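Local coordinates for protein beta-galactosidase/beta-glucuronidase (Faecalibacterium prausnitzii L2-6, PDB 6MVF) that binds flavin mononucleotide and acts as a family 2 beta-glucuronidase, possibly with beta-galactosidase activity, at residues Gly71-Thr76 and Ile136-Glu141; Ala100-Asn105 and Asn132-Glu137; Gly488-Ile493 and Asn552-Val557; Tyr509-His514 and Lys565-Val570. All blocks are in the same frame, centred on the assembly; numbering follows the deposited sequence.

Interaction 1. Residues Gly71-Thr76 and Ile136-Glu141; sequences GVYSRT and IEVSNE
G71, V72 and Y73 pair with V138, E137 and I136 in an antiparallel ladder whose strand axes approach to 4.8 Å and run at 155° to each other. Two hydrogen-bonded pairs frame a non-hydrogen-bonded one. In the first, G71 N donates to V138 O at 2.9 Å and V138 N returns a bond to G71 O; in the second, Y73 and I136 exchange another two-way set, with Y73 N to I136 O at 3.0 Å. Between them V72 and E137 stand side by side on one face of the sheet, CG2 of V72 resting 3.5 Å from CG of E137, so that the aliphatic part of the glutamate covers the valine methyl while its OE1 leads on to K103. The other face carries Y73, I136 and V138. The tyrosine ring lies back beside its own backbone N (chi1 -63°) and therefore leans to the G71 end of the ladder, where its edge meets V138: CD1 is 4.1 Å from V138 CG2. I136 O also lies in the plane of this ring, at its edge. The phenol OH bonds to H52 ND1, and the ring of H52 meets that of Y73 steeply. Beyond the ladder the strand of V138 ends in an ST turn, in which S139 OG accepts from E141 N. Within the family 2 sugar-binding domain, strand 70-78 lies between 34-37 and 131-139; W34 packs on Y73 and I136, while strand 99-104 flanks 131-139 on its far side.

Interaction 2. Residues Ala100-Asn105 and Asn132-Glu137; sequences ATVKVN and NELTIE
V102 and V104 pair with I136 and L134 on the close-packed face of this antiparallel sheet. L134 CD1 touches both valines, 3.8 Å from V102 CG1 and 4.2 Å from V104 CG2, and W34, I123 and L126 add to this apolar layer. The opposite face, with T101, K103, T135 and E137, is partly exposed and more loosely filled. Here the lysine chain, bent at its last torsion (chi4 138°), carries NZ across to E137 OE1 at 2.9 Å, a salt bridge whose hydrogen bond is weak. Just past the end of strand 99-104, N105 N still bonds to E133 O. Its side-chain amide then continues the ladder: OD1 accepts from E133 N at 2.8 Å in a nearly straight bond, while ND2 donates a hydrogen bond to N132 OD1 at 2.9 Å, and also to L126 O; N132 ND2 in turn bonds to R128 O. With an alanine here, E133 N would probably lose its acceptor and the strand end be less firmly tied. The chemistry implies a sheet whose two faces differ in polarity, hydrocarbon on one, charged and hydroxyl side chains on the partly exposed other, with an asparagine amide doing the work of backbone where the strand stops.

Interaction 3. Residues Gly488-Ile493 and Asn552-Val557; sequences GCEGII and NNKGLV
E490 keeps CG beside its backbone N (chi1 -58°) and bends sharply at the next bond (chi2 -98°), which folds its carboxylate over N553 and K554; K554 in turn is bent at its end (chi4 70°), bringing NZ round to the same group. OE1 takes a weak bond from N553 N at 3.1 Å, and OE2 forms a salt bridge, its hydrogen bond weak, with K554 NZ at 3.3 Å while lying against the lysine's CG. The carboxylate stands almost perpendicular to the amide of N553. Backbone closes the contact next to it, G491 N donating to N553 O at 3.0 Å. Both segments are loops of the family 2 TIM-barrel domain, the first leaving strand 482-487, and the second begins with an Asx turn in which N552 OD1 accepts from K554 N at 3.1 Å. An alanine in place of E490 would remove both oxygens and would probably leave K554, with R543 close by, short of a balancing negative charge and N553 N without its acceptor. K554 NZ has a further partner in Y459 OH. Near G488, a water joins the loops, accepting from C489 N at 2.9 Å and lying 2.7 Å from K554 O. On the other flank I492 CD1 packs 3.9 Å from N553 ND2, and N264 of the second subunit bonds to G491 O and I493 N.

Interaction 4. Residues Tyr509-His514 and Lys565-Val570; sequences YQALYH and KDSFYV
S567, Q510 and V570 carry most of this helix-to-helix contact, with S567 the most deeply covered. The two helical segments run nearly parallel, 19° apart with axes 8.7 Å from each other, and S567 faces A511 where their backbones come closest, CA to CA 4.7 Å. The serine hydroxyl sits among polar and flat groups of the other helix: OG lies 3.2 Å from Q510 OE1 and 3.4 Å from CD2 of H514, at the edge of the imidazole and near its plane. A water completes the grouping, accepting from S567 OG at 2.9 Å and donating to Q510 OE1 at 2.6 Å, so that it bridges the two helices. Q510 reaches this place with CG anti to the backbone N (chi1 -169°) and an extended chain. Its OE1 thereby comes against CD of K565, and its NE2 goes on to C489 O and G555 O. One turn beyond S567, V570 points at the facing helix and rests CG1 3.7 Å from H514 O. The imidazole is also held through ND1, bonded to Y571 OH, and K565 ends in a salt bridge with D537. Y601 of strand 596-602 packs on both A511 and V570. Near-parallel neighbours of this kind, helix 507-522 and helix 566-575, following barrel strands 482-487 and 529-532, belong to the helical layer round a (beta/alpha)8 TIM barrel.

From the N terminus, the sugar-binding domain is closed first. Strand 70-78 waits some 60 residues for its partner, and the shorter loop of interaction 2 nests inside that span; both end on strand 131-139, share I136 and E137, and set three adjacent strands into one sheet, with R75 O bonded to L134 N between them. Later the TIM-barrel domain is tied by interactions 3 and 4, whose segments alternate along the chain, so the two contacts cross. They touch: K565 N bonds to L556 O and K565 NZ to G555 O, fastening loop 552-557 to the residue just before helix 566-575. The two pairs remain separate, interactions 1 and 3 about 17 Å apart at their nearest atoms.

Interaction 1. Residues Gly71-Thr76 and Ile136-Glu141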
loop_
_atom_site.group_PDB
_atom_site.type_symbol
_atom_site.label_atom_id
_atom_site.label_comp_id
_atom_site.label_asym_id
_atom_site.label_seq_id
_atom_site.Cartn_x
_atom_site.Cartn_y
_atom_site.Cartn_z
ATOM N N GLY A 71 -31.933 21.406 -2.132
ATOM C CA GLY A 71 -30.555 21.837 -1.948
ATOM C C GLY A 71 -29.864 21.915 -3.299
ATOM O O GLY A 71 -30.014 21.020 -4.134
ATOM N N VAL A 72 -29.128 23.002 -3.510
ATOM C CA VAL A 72 -28.379 23.240 -4.738
ATOM C C VAL A 72 -26.906 23.023 -4.434
ATOM O O VAL A 72 -26.335 23.694 -3.562
ATOM C CB VAL A 72 -28.618 24.654 -5.289
ATOM C CG1 VAL A 72 -27.797 24.889 -6.557
ATOM C CG2 VAL A 72 -30.073 24.833 -5.584
ATOM N N TYR A 73 -26.304 22.071 -5.140
ATOM C CA TYR A 73 -24.867 21.832 -5.106
ATOM C C TYR A 73 -24.251 22.528 -6.308
ATOM O O TYR A 73 -24.844 22.547 -7.390
ATOM C CB TYR A 73 -24.524 20.325 -5.165
ATOM C CG TYR A 73 -25.011 19.432 -4.013
ATOM C CD1 TYR A 73 -26.295 18.883 -4.008
ATOM C CD2 TYR A 73 -24.162 19.106 -2.963
ATOM C CE1 TYR A 73 -26.726 18.057 -2.982
ATOM C CE2 TYR A 73 -24.579 18.284 -1.930
ATOM C CZ TYR A 73 -25.867 17.761 -1.938
ATOM O OH TYR A 73 -26.262 16.938 -0.891
ATOM N N SER A 74 -23.054 23.080 -6.131
ATOM C CA SER A 74 -22.356 23.652 -7.273
ATOM C C SER A 74 -20.858 23.605 -7.032
ATOM O O SER A 74 -20.395 23.698 -5.891
ATOM C CB SER A 74 -22.798 25.093 -7.563
ATOM O OG SER A 74 -22.292 25.969 -6.581
ATOM N N ARG A 75 -20.112 23.455 -8.125
ATOM C CA ARG A 75 -18.654 23.445 -8.100
ATOM C C ARG A 75 -18.144 23.821 -9.481
ATOM O O ARG A 75 -18.912 23.932 -10.439
ATOM C CB ARG A 75 -18.100 22.081 -7.679
ATOM C CG ARG A 75 -18.178 21.017 -8.754
ATOM C CD ARG A 75 -17.219 19.888 -8.427
ATOM N NE ARG A 75 -15.942 20.081 -9.105
ATOM C CZ ARG A 75 -14.854 19.352 -8.891
ATOM N NH1 ARG A 75 -14.857 18.374 -8.005
ATOM N NH2 ARG A 75 -13.755 19.610 -9.568
ATOM N N THR A 76 -16.826 23.996 -9.577
ATOM C CA THR A 76 -16.149 24.333 -10.822
ATOM C C THR A 76 -15.365 23.130 -11.340
ATOM O O THR A 76 -14.939 22.273 -10.563
ATOM C CB THR A 76 -15.246 25.546 -10.595
ATOM O OG1 THR A 76 -16.088 26.678 -10.377
ATOM C CG2 THR A 76 -14.328 25.823 -11.793
ATOM N N ILE A 136 -26.210 21.303 -9.655
ATOM C CA ILE A 136 -27.167 20.203 -9.511
ATOM C C ILE A 136 -28.185 20.581 -8.437
ATOM O O ILE A 136 -27.866 20.608 -7.240
ATOM C CB ILE A 136 -26.487 18.872 -9.165
ATOM C CG1 ILE A 136 -25.373 18.556 -10.165
ATOM C CG2 ILE A 136 -27.528 17.743 -9.144
ATOM C CD1 ILE A 136 -24.339 17.540 -9.659
ATOM N N GLU A 137 -29.410 20.869 -8.865
ATOM C CA GLU A 137 -30.523 21.062 -7.948
ATOM C C GLU A 137 -31.089 19.704 -7.579
ATOM O O GLU A 137 -31.428 18.916 -8.462
ATOM C CB GLU A 137 -31.613 21.920 -8.588
ATOM C CG GLU A 137 -31.345 23.411 -8.557
ATOM C CD GLU A 137 -32.506 24.241 -9.111
ATOM O OE1 GLU A 137 -32.220 25.197 -9.878
ATOM O OE2 GLU A 137 -33.685 23.936 -8.773
ATOM N N VAL A 138 -31.199 19.439 -6.279
ATOM C CA VAL A 138 -31.685 18.167 -5.763
ATOM C C VAL A 138 -32.824 18.436 -4.788
ATOM O O VAL A 138 -32.702 19.290 -3.909
ATOM C CB VAL A 138 -30.557 17.384 -5.067
ATOM C CG1 VAL A 138 -31.073 16.046 -4.537
ATOM C CG2 VAL A 138 -29.401 17.193 -6.003
ATOM N N SER A 139 -33.912 17.698 -4.923
ATOM C CA SER A 139 -35.051 17.832 -4.029
ATOM C C SER A 139 -35.458 16.464 -3.507
ATOM O O SER A 139 -35.669 15.536 -4.298
ATOM C CB SER A 139 -36.235 18.482 -4.736
ATOM O OG SER A 139 -37.377 18.444 -3.887
ATOM N N ASN A 140 -35.593 16.340 -2.182
ATOM C CA ASN A 140 -36.173 15.139 -1.591
ATOM C C ASN A 140 -37.607 15.368 -1.098
ATOM O O ASN A 140 -38.085 14.662 -0.201
ATOM C CB ASN A 140 -35.274 14.600 -0.478
ATOM C CG ASN A 140 -35.250 15.487 0.757
ATOM O OD1 ASN A 140 -35.482 16.690 0.684
ATOM N ND2 ASN A 140 -34.948 14.881 1.905
ATOM N N GLU A 141 -38.305 16.339 -1.685
ATOM C CA GLU A 141 -39.714 16.578 -1.401
ATOM C C GLU A 141 -40.590 15.611 -2.189
ATOM O O GLU A 141 -40.212 15.147 -3.274
ATOM C CB GLU A 141 -40.089 18.022 -1.749
ATOM C CG GLU A 141 -39.638 19.047 -0.706
ATOM C CD GLU A 141 -39.667 20.497 -1.202
ATOM O OE1 GLU A 141 -39.031 20.825 -2.251
ATOM O OE2 GLU A 141 -40.326 21.313 -0.515
#

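Interaction 2. Residues Ala100-Asn105 and Asn132-Glu137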
loop_
_atom_site.group_PDB
_atom_site.type_symbol
_atom_site.label_atom_id
_atom_site.label_comp_id
_atom_site.label_asym_id
_atom_site.label_seq_id
_atom_site.Cartn_x
_atom_site.Cartn_y
_atom_site.Cartn_z
ATOM N N ALA A 100 -33.771 15.632 -9.499
ATOM C CA ALA A 100 -32.567 16.400 -9.785
ATOM C C ALA A 100 -32.664 17.166 -11.098
ATOM O O ALA A 100 -33.363 16.759 -12.032
ATOM C CB ALA A 100 -31.324 15.507 -9.822
ATOM N N THR A 101 -31.934 18.284 -11.152
ATOM C CA THR A 101 -31.722 19.061 -12.370
ATOM C C THR A 101 -30.247 19.412 -12.459
ATOM O O THR A 101 -29.676 19.918 -11.489
ATOM C CB THR A 101 -32.561 20.354 -12.386
ATOM O OG1 THR A 101 -33.958 20.031 -12.353
ATOM C CG2 THR A 101 -32.274 21.143 -13.651
ATOM N N VAL A 102 -29.629 19.152 -13.609
ATOM C CA VAL A 102 -28.210 19.434 -13.814
ATOM C C VAL A 102 -28.080 20.618 -14.765
ATOM O O VAL A 102 -28.669 20.621 -15.853
ATOM C CB VAL A 102 -27.452 18.200 -14.349
ATOM C CG1 VAL A 102 -25.948 18.497 -14.482
ATOM C CG2 VAL A 102 -27.657 17.002 -13.436
ATOM N N LYS A 103 -27.305 21.623 -14.362
ATOM C CA LYS A 103 -27.000 22.771 -15.210
ATOM C C LYS A 103 -25.495 22.908 -15.368
ATOM O O LYS A 103 -24.748 22.816 -14.386
ATOM C CB LYS A 103 -27.561 24.074 -14.634
ATOM C CG LYS A 103 -29.038 24.292 -14.829
ATOM C CD LYS A 103 -29.478 25.472 -13.976
ATOM C CE LYS A 103 -30.983 25.652 -13.989
ATOM N NZ LYS A 103 -31.504 25.970 -12.633
ATOM N N VAL A 104 -25.053 23.143 -16.600
ATOM C CA VAL A 104 -23.668 23.494 -16.882
ATOM C C VAL A 104 -23.649 24.922 -17.413
ATOM O O VAL A 104 -24.335 25.237 -18.395
ATOM C CB VAL A 104 -23.020 22.518 -17.873
ATOM C CG1 VAL A 104 -21.604 22.965 -18.200
ATOM C CG2 VAL A 104 -23.018 21.122 -17.289
ATOM N N ASN A 105 -22.875 25.791 -16.748
ATOM C CA ASN A 105 -22.749 27.193 -17.140
ATOM C C ASN A 105 -24.117 27.828 -17.397
ATOM O O ASN A 105 -24.328 28.527 -18.386
ATOM C CB ASN A 105 -21.850 27.331 -18.371
ATOM C CG ASN A 105 -20.425 26.861 -18.131
ATOM O OD1 ASN A 105 -19.833 27.086 -17.062
ATOM N ND2 ASN A 105 -19.857 26.213 -19.143
ATOM N N ASN A 132 -15.432 25.694 -15.896
ATOM C CA ASN A 132 -16.866 25.665 -16.145
ATOM C C ASN A 132 -17.562 25.592 -14.792
ATOM O O ASN A 132 -16.931 25.294 -13.777
ATOM C CB ASN A 132 -17.275 24.470 -17.038
ATOM C CG ASN A 132 -16.673 24.542 -18.430
ATOM O OD1 ASN A 132 -17.379 24.762 -19.421
ATOM N ND2 ASN A 132 -15.359 24.359 -18.515
ATOM N N GLU A 133 -18.862 25.874 -14.764
ATOM C CA GLU A 133 -19.650 25.735 -13.541
ATOM C C GLU A 133 -20.684 24.622 -13.683
ATOM O O GLU A 133 -21.421 24.564 -14.674
ATOM C CB GLU A 133 -20.329 27.051 -13.162
ATOM C CG GLU A 133 -19.587 27.806 -12.045
ATOM C CD GLU A 133 -19.914 27.291 -10.627
ATOM O OE1 GLU A 133 -21.095 26.954 -10.351
ATOM O OE2 GLU A 133 -18.987 27.234 -9.779
ATOM N N LEU A 134 -20.722 23.740 -12.691
ATOM C CA LEU A 134 -21.654 22.621 -12.627
ATOM C C LEU A 134 -22.628 22.849 -11.476
ATOM O O LEU A 134 -22.201 23.070 -10.332
ATOM C CB LEU A 134 -20.891 21.305 -12.440
ATOM C CG LEU A 134 -21.626 19.983 -12.228
ATOM C CD1 LEU A 134 -22.538 19.737 -13.385
ATOM C CD2 LEU A 134 -20.631 18.823 -12.076
ATOM N N THR A 135 -23.930 22.795 -11.783
ATOM C CA THR A 135 -24.999 23.070 -10.822
ATOM C C THR A 135 -25.981 21.906 -10.823
ATOM O O THR A 135 -26.519 21.555 -11.877
ATOM C CB THR A 135 -25.721 24.383 -11.169
ATOM O OG1 THR A 135 -24.773 25.460 -11.185
ATOM C CG2 THR A 135 -26.802 24.704 -10.153
ATOM N N ILE A 136 -26.210 21.303 -9.655
ATOM C CA ILE A 136 -27.167 20.203 -9.511
ATOM C C ILE A 136 -28.185 20.581 -8.437
ATOM O O ILE A 136 -27.866 20.608 -7.240
ATOM C CB ILE A 136 -26.487 18.872 -9.165
ATOM C CG1 ILE A 136 -25.373 18.556 -10.165
ATOM C CG2 ILE A 136 -27.528 17.743 -9.144
ATOM C CD1 ILE A 136 -24.339 17.540 -9.659
ATOM N N GLU A 137 -29.410 20.869 -8.865
ATOM C CA GLU A 137 -30.523 21.062 -7.948
ATOM C C GLU A 137 -31.089 19.704 -7.579
ATOM O O GLU A 137 -31.428 18.916 -8.462
ATOM C CB GLU A 137 -31.613 21.920 -8.588
ATOM C CG GLU A 137 -31.345 23.411 -8.557
ATOM C CD GLU A 137 -32.506 24.241 -9.111
ATOM O OE1 GLU A 137 -32.220 25.197 -9.878
ATOM O OE2 GLU A 137 -33.685 23.936 -8.773
#

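Interaction 3. Residues Gly488-Ile493 and Asn552-Val557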
loop_
_atom_site.group_PDB
_atom_site.type_symbol
_atom_site.label_atom_id
_atom_site.label_comp_id
_atom_site.label_asym_id
_atom_site.label_seq_id
_atom_site.Cartn_x
_atom_site.Cartn_y
_atom_site.Cartn_z
ATOM N N GLY A 488 -39.136 -10.357 11.948
ATOM C CA GLY A 488 -38.190 -9.813 12.895
ATOM C C GLY A 488 -38.893 -9.222 14.100
ATOM O O GLY A 488 -40.095 -9.357 14.273
ATOM N N CYS A 489 -38.107 -8.532 14.908
ATOM C CA CYS A 489 -38.550 -8.170 16.239
ATOM C C CYS A 489 -37.564 -7.146 16.771
ATOM O O CYS A 489 -36.376 -7.212 16.449
ATOM C CB CYS A 489 -38.598 -9.429 17.098
ATOM S SG CYS A 489 -38.907 -9.204 18.782
ATOM N N GLU A 490 -38.056 -6.171 17.520
ATOM C CA GLU A 490 -37.162 -5.148 18.031
ATOM C C GLU A 490 -36.352 -5.696 19.183
ATOM O O GLU A 490 -36.805 -6.560 19.933
ATOM C CB GLU A 490 -37.929 -3.913 18.491
ATOM C CG GLU A 490 -38.773 -3.297 17.382
ATOM C CD GLU A 490 -38.090 -2.129 16.730
ATOM O OE1 GLU A 490 -37.102 -1.652 17.347
ATOM O OE2 GLU A 490 -38.541 -1.704 15.625
ATOM N N GLY A 491 -35.128 -5.199 19.291
ATOM C CA GLY A 491 -34.215 -5.481 20.373
ATOM C C GLY A 491 -33.399 -4.233 20.662
ATOM O O GLY A 491 -32.668 -3.726 19.801
ATOM N N ILE A 492 -33.548 -3.708 21.871
ATOM C CA ILE A 492 -32.831 -2.522 22.311
ATOM C C ILE A 492 -31.953 -2.974 23.469
ATOM O O ILE A 492 -32.467 -3.442 24.489
ATOM C CB ILE A 492 -33.812 -1.401 22.681
ATOM C CG1 ILE A 492 -34.629 -1.068 21.419
ATOM C CG2 ILE A 492 -33.088 -0.186 23.214
ATOM C CD1 ILE A 492 -35.582 0.089 21.529
ATOM N N ILE A 493 -30.627 -2.915 23.293
ATOM C CA ILE A 493 -29.769 -3.793 24.099
ATOM C C ILE A 493 -29.453 -3.238 25.489
ATOM O O ILE A 493 -28.712 -3.865 26.251
ATOM C CB ILE A 493 -28.460 -4.168 23.367
ATOM C CG1 ILE A 493 -27.693 -2.944 22.863
ATOM C CG2 ILE A 493 -28.731 -5.108 22.229
ATOM C CD1 ILE A 493 -26.464 -3.296 22.055
ATOM N N ASN A 552 -35.456 2.214 13.435
ATOM C CA ASN A 552 -35.900 0.829 13.491
ATOM C C ASN A 552 -34.781 0.007 14.134
ATOM O O ASN A 552 -33.644 0.007 13.645
ATOM C CB ASN A 552 -36.247 0.325 12.096
ATOM C CG ASN A 552 -36.904 -1.042 12.115
ATOM O OD1 ASN A 552 -36.302 -2.019 12.539
ATOM N ND2 ASN A 552 -38.144 -1.121 11.630
ATOM N N ASN A 553 -35.083 -0.648 15.251
ATOM C CA ASN A 553 -34.090 -1.386 16.020
ATOM C C ASN A 553 -34.321 -2.894 15.958
ATOM O O ASN A 553 -34.091 -3.622 16.929
ATOM C CB ASN A 553 -34.054 -0.902 17.469
ATOM C CG ASN A 553 -33.368 0.461 17.618
ATOM O OD1 ASN A 553 -32.220 0.663 17.188
ATOM N ND2 ASN A 553 -34.077 1.402 18.220
ATOM N N LYS A 554 -34.757 -3.379 14.795
ATOM C CA LYS A 554 -34.925 -4.802 14.542
ATOM C C LYS A 554 -33.645 -5.444 14.014
ATOM O O LYS A 554 -33.700 -6.566 13.487
ATOM C CB LYS A 554 -36.089 -5.048 13.567
ATOM C CG LYS A 554 -37.409 -4.470 14.022
ATOM C CD LYS A 554 -38.612 -5.160 13.369
ATOM C CE LYS A 554 -39.940 -4.478 13.766
ATOM N NZ LYS A 554 -40.091 -3.110 13.138
ATOM N N GLY A 555 -32.500 -4.770 14.175
ATOM C CA GLY A 555 -31.255 -5.278 13.628
ATOM C C GLY A 555 -30.701 -6.453 14.413
ATOM O O GLY A 555 -30.937 -6.615 15.610
ATOM N N LEU A 556 -29.993 -7.322 13.704
ATOM C CA LEU A 556 -29.138 -8.289 14.368
ATOM C C LEU A 556 -27.840 -7.641 14.823
ATOM O O LEU A 556 -27.145 -8.200 15.676
ATOM C CB LEU A 556 -28.830 -9.468 13.438
ATOM C CG LEU A 556 -29.980 -10.252 12.808
ATOM C CD1 LEU A 556 -29.475 -11.134 11.634
ATOM C CD2 LEU A 556 -30.678 -11.101 13.860
ATOM N N VAL A 557 -27.531 -6.465 14.279
ATOM C CA VAL A 557 -26.307 -5.712 14.523
ATOM C C VAL A 557 -26.712 -4.249 14.638
ATOM O O VAL A 557 -27.698 -3.822 14.027
ATOM C CB VAL A 557 -25.278 -5.933 13.381
ATOM C CG1 VAL A 557 -23.999 -5.141 13.589
ATOM C CG2 VAL A 557 -24.952 -7.417 13.248
HETATM O O HOH W 1 -35.401 -8.647 14.004
HETATM O O HOH W 2 -36.806 1.523 18.713
#

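Interaction 4. Residues Tyr509-His514 and Lys565-Val570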
loop_
_atom_site.group_PDB
_atom_site.type_symbol
_atom_site.label_atom_id
_atom_site.label_comp_id
_atom_site.label_asym_id
_atom_site.label_seq_id
_atom_site.Cartn_x
_atom_site.Cartn_y
_atom_site.Cartn_z
ATOM N N TYR A 509 -35.895 -10.945 24.381
ATOM C CA TYR A 509 -37.106 -11.350 23.677
ATOM C C TYR A 509 -36.854 -11.450 22.185
ATOM O O TYR A 509 -37.406 -12.326 21.514
ATOM C CB TYR A 509 -38.272 -10.391 23.959
ATOM C CG TYR A 509 -39.539 -10.844 23.269
ATOM C CD1 TYR A 509 -40.334 -11.854 23.813
ATOM C CD2 TYR A 509 -39.910 -10.307 22.044
ATOM C CE1 TYR A 509 -41.475 -12.296 23.155
ATOM C CE2 TYR A 509 -41.039 -10.744 21.378
ATOM C CZ TYR A 509 -41.823 -11.734 21.934
ATOM O OH TYR A 509 -42.956 -12.143 21.263
ATOM N N GLN A 510 -36.022 -10.560 21.658
ATOM C CA GLN A 510 -35.668 -10.654 20.254
ATOM C C GLN A 510 -34.904 -11.934 19.964
ATOM O O GLN A 510 -35.067 -12.517 18.888
ATOM C CB GLN A 510 -34.865 -9.435 19.850
ATOM C CG GLN A 510 -34.668 -9.279 18.359
ATOM C CD GLN A 510 -33.414 -8.440 18.038
ATOM O OE1 GLN A 510 -32.415 -8.520 18.747
ATOM N NE2 GLN A 510 -33.481 -7.624 16.983
ATOM N N ALA A 511 -34.099 -12.409 20.920
ATOM C CA ALA A 511 -33.377 -13.669 20.730
ATOM C C ALA A 511 -34.326 -14.862 20.739
ATOM O O ALA A 511 -34.141 -15.802 19.959
ATOM C CB ALA A 511 -32.289 -13.842 21.795
ATOM N N LEU A 512 -35.351 -14.838 21.604
ATOM C CA LEU A 512 -36.358 -15.899 21.619
ATOM C C LEU A 512 -37.129 -15.945 20.309
ATOM O O LEU A 512 -37.419 -17.024 19.789
ATOM C CB LEU A 512 -37.334 -15.701 22.787
ATOM C CG LEU A 512 -36.863 -15.995 24.208
ATOM C CD1 LEU A 512 -37.921 -15.547 25.212
ATOM C CD2 LEU A 512 -36.546 -17.472 24.392
ATOM N N TYR A 513 -37.503 -14.780 19.785
ATOM C CA TYR A 513 -38.191 -14.715 18.504
ATOM C C TYR A 513 -37.363 -15.383 17.402
ATOM O O TYR A 513 -37.878 -16.206 16.630
ATOM C CB TYR A 513 -38.492 -13.246 18.173
ATOM C CG TYR A 513 -39.051 -13.021 16.793
ATOM C CD1 TYR A 513 -38.206 -12.895 15.701
ATOM C CD2 TYR A 513 -40.429 -12.952 16.577
ATOM C CE1 TYR A 513 -38.712 -12.709 14.430
ATOM C CE2 TYR A 513 -40.952 -12.759 15.311
ATOM C CZ TYR A 513 -40.085 -12.638 14.240
ATOM O OH TYR A 513 -40.568 -12.435 12.980
ATOM N N HIS A 514 -36.062 -15.055 17.329
ATOM C CA HIS A 514 -35.225 -15.588 16.259
ATOM C C HIS A 514 -34.746 -17.007 16.534
ATOM O O HIS A 514 -34.474 -17.749 15.585
ATOM C CB HIS A 514 -34.046 -14.661 16.009
ATOM C CG HIS A 514 -34.419 -13.416 15.272
ATOM N ND1 HIS A 514 -34.952 -13.439 14.001
ATOM C CD2 HIS A 514 -34.357 -12.114 15.631
ATOM C CE1 HIS A 514 -35.180 -12.201 13.599
ATOM N NE2 HIS A 514 -34.829 -11.377 14.572
ATOM N N LYS A 565 -25.904 -8.114 18.263
ATOM C CA LYS A 565 -26.845 -8.488 19.297
ATOM C C LYS A 565 -26.845 -10.004 19.466
ATOM O O LYS A 565 -26.262 -10.747 18.673
ATOM C CB LYS A 565 -28.232 -7.962 18.958
ATOM C CG LYS A 565 -28.274 -6.468 18.755
ATOM C CD LYS A 565 -29.656 -6.041 18.362
ATOM C CE LYS A 565 -29.642 -4.631 17.863
ATOM N NZ LYS A 565 -30.980 -4.312 17.295
ATOM N N ASP A 566 -27.498 -10.474 20.527
ATOM C CA ASP A 566 -27.510 -11.913 20.770
ATOM C C ASP A 566 -28.244 -12.656 19.654
ATOM O O ASP A 566 -27.933 -13.820 19.375
ATOM C CB ASP A 566 -28.119 -12.211 22.149
ATOM C CG ASP A 566 -27.143 -11.906 23.326
ATOM O OD1 ASP A 566 -25.914 -11.673 23.115
ATOM O OD2 ASP A 566 -27.628 -11.905 24.482
ATOM N N SER A 567 -29.192 -11.987 18.987
ATOM C CA SER A 567 -29.885 -12.581 17.845
ATOM C C SER A 567 -28.928 -12.915 16.721
ATOM O O SER A 567 -29.176 -13.859 15.962
ATOM C CB SER A 567 -30.955 -11.627 17.307
ATOM O OG SER A 567 -32.076 -11.597 18.156
ATOM N N PHE A 568 -27.875 -12.109 16.560
ATOM C CA PHE A 568 -26.872 -12.373 15.541
ATOM C C PHE A 568 -26.269 -13.765 15.713
ATOM O O PHE A 568 -26.139 -14.518 14.743
ATOM C CB PHE A 568 -25.813 -11.281 15.612
ATOM C CG PHE A 568 -24.578 -11.555 14.808
ATOM C CD1 PHE A 568 -23.552 -12.356 15.327
ATOM C CD2 PHE A 568 -24.417 -10.974 13.551
ATOM C CE1 PHE A 568 -22.421 -12.596 14.584
ATOM C CE2 PHE A 568 -23.276 -11.197 12.809
ATOM C CZ PHE A 568 -22.278 -12.008 13.315
ATOM N N TYR A 569 -25.924 -14.135 16.950
ATOM C CA TYR A 569 -25.246 -15.400 17.215
ATOM C C TYR A 569 -26.180 -16.597 17.147
ATOM O O TYR A 569 -25.705 -17.718 16.943
ATOM C CB TYR A 569 -24.546 -15.343 18.580
ATOM C CG TYR A 569 -23.422 -14.325 18.611
ATOM C CD1 TYR A 569 -22.148 -14.646 18.127
ATOM C CD2 TYR A 569 -23.637 -13.036 19.086
ATOM C CE1 TYR A 569 -21.114 -13.711 18.139
ATOM C CE2 TYR A 569 -22.607 -12.082 19.094
ATOM C CZ TYR A 569 -21.357 -12.430 18.620
ATOM O OH TYR A 569 -20.356 -11.503 18.621
ATOM N N VAL A 570 -27.492 -16.395 17.315
ATOM C CA VAL A 570 -28.447 -17.437 16.955
ATOM C C VAL A 570 -28.238 -17.857 15.500
ATOM O O VAL A 570 -28.021 -19.034 15.194
ATOM C CB VAL A 570 -29.892 -16.957 17.182
ATOM C CG1 VAL A 570 -30.888 -17.943 16.525
ATOM C CG2 VAL A 570 -30.186 -16.757 18.677
HETATM O O HOH W 3 -31.177 -10.078 20.494
#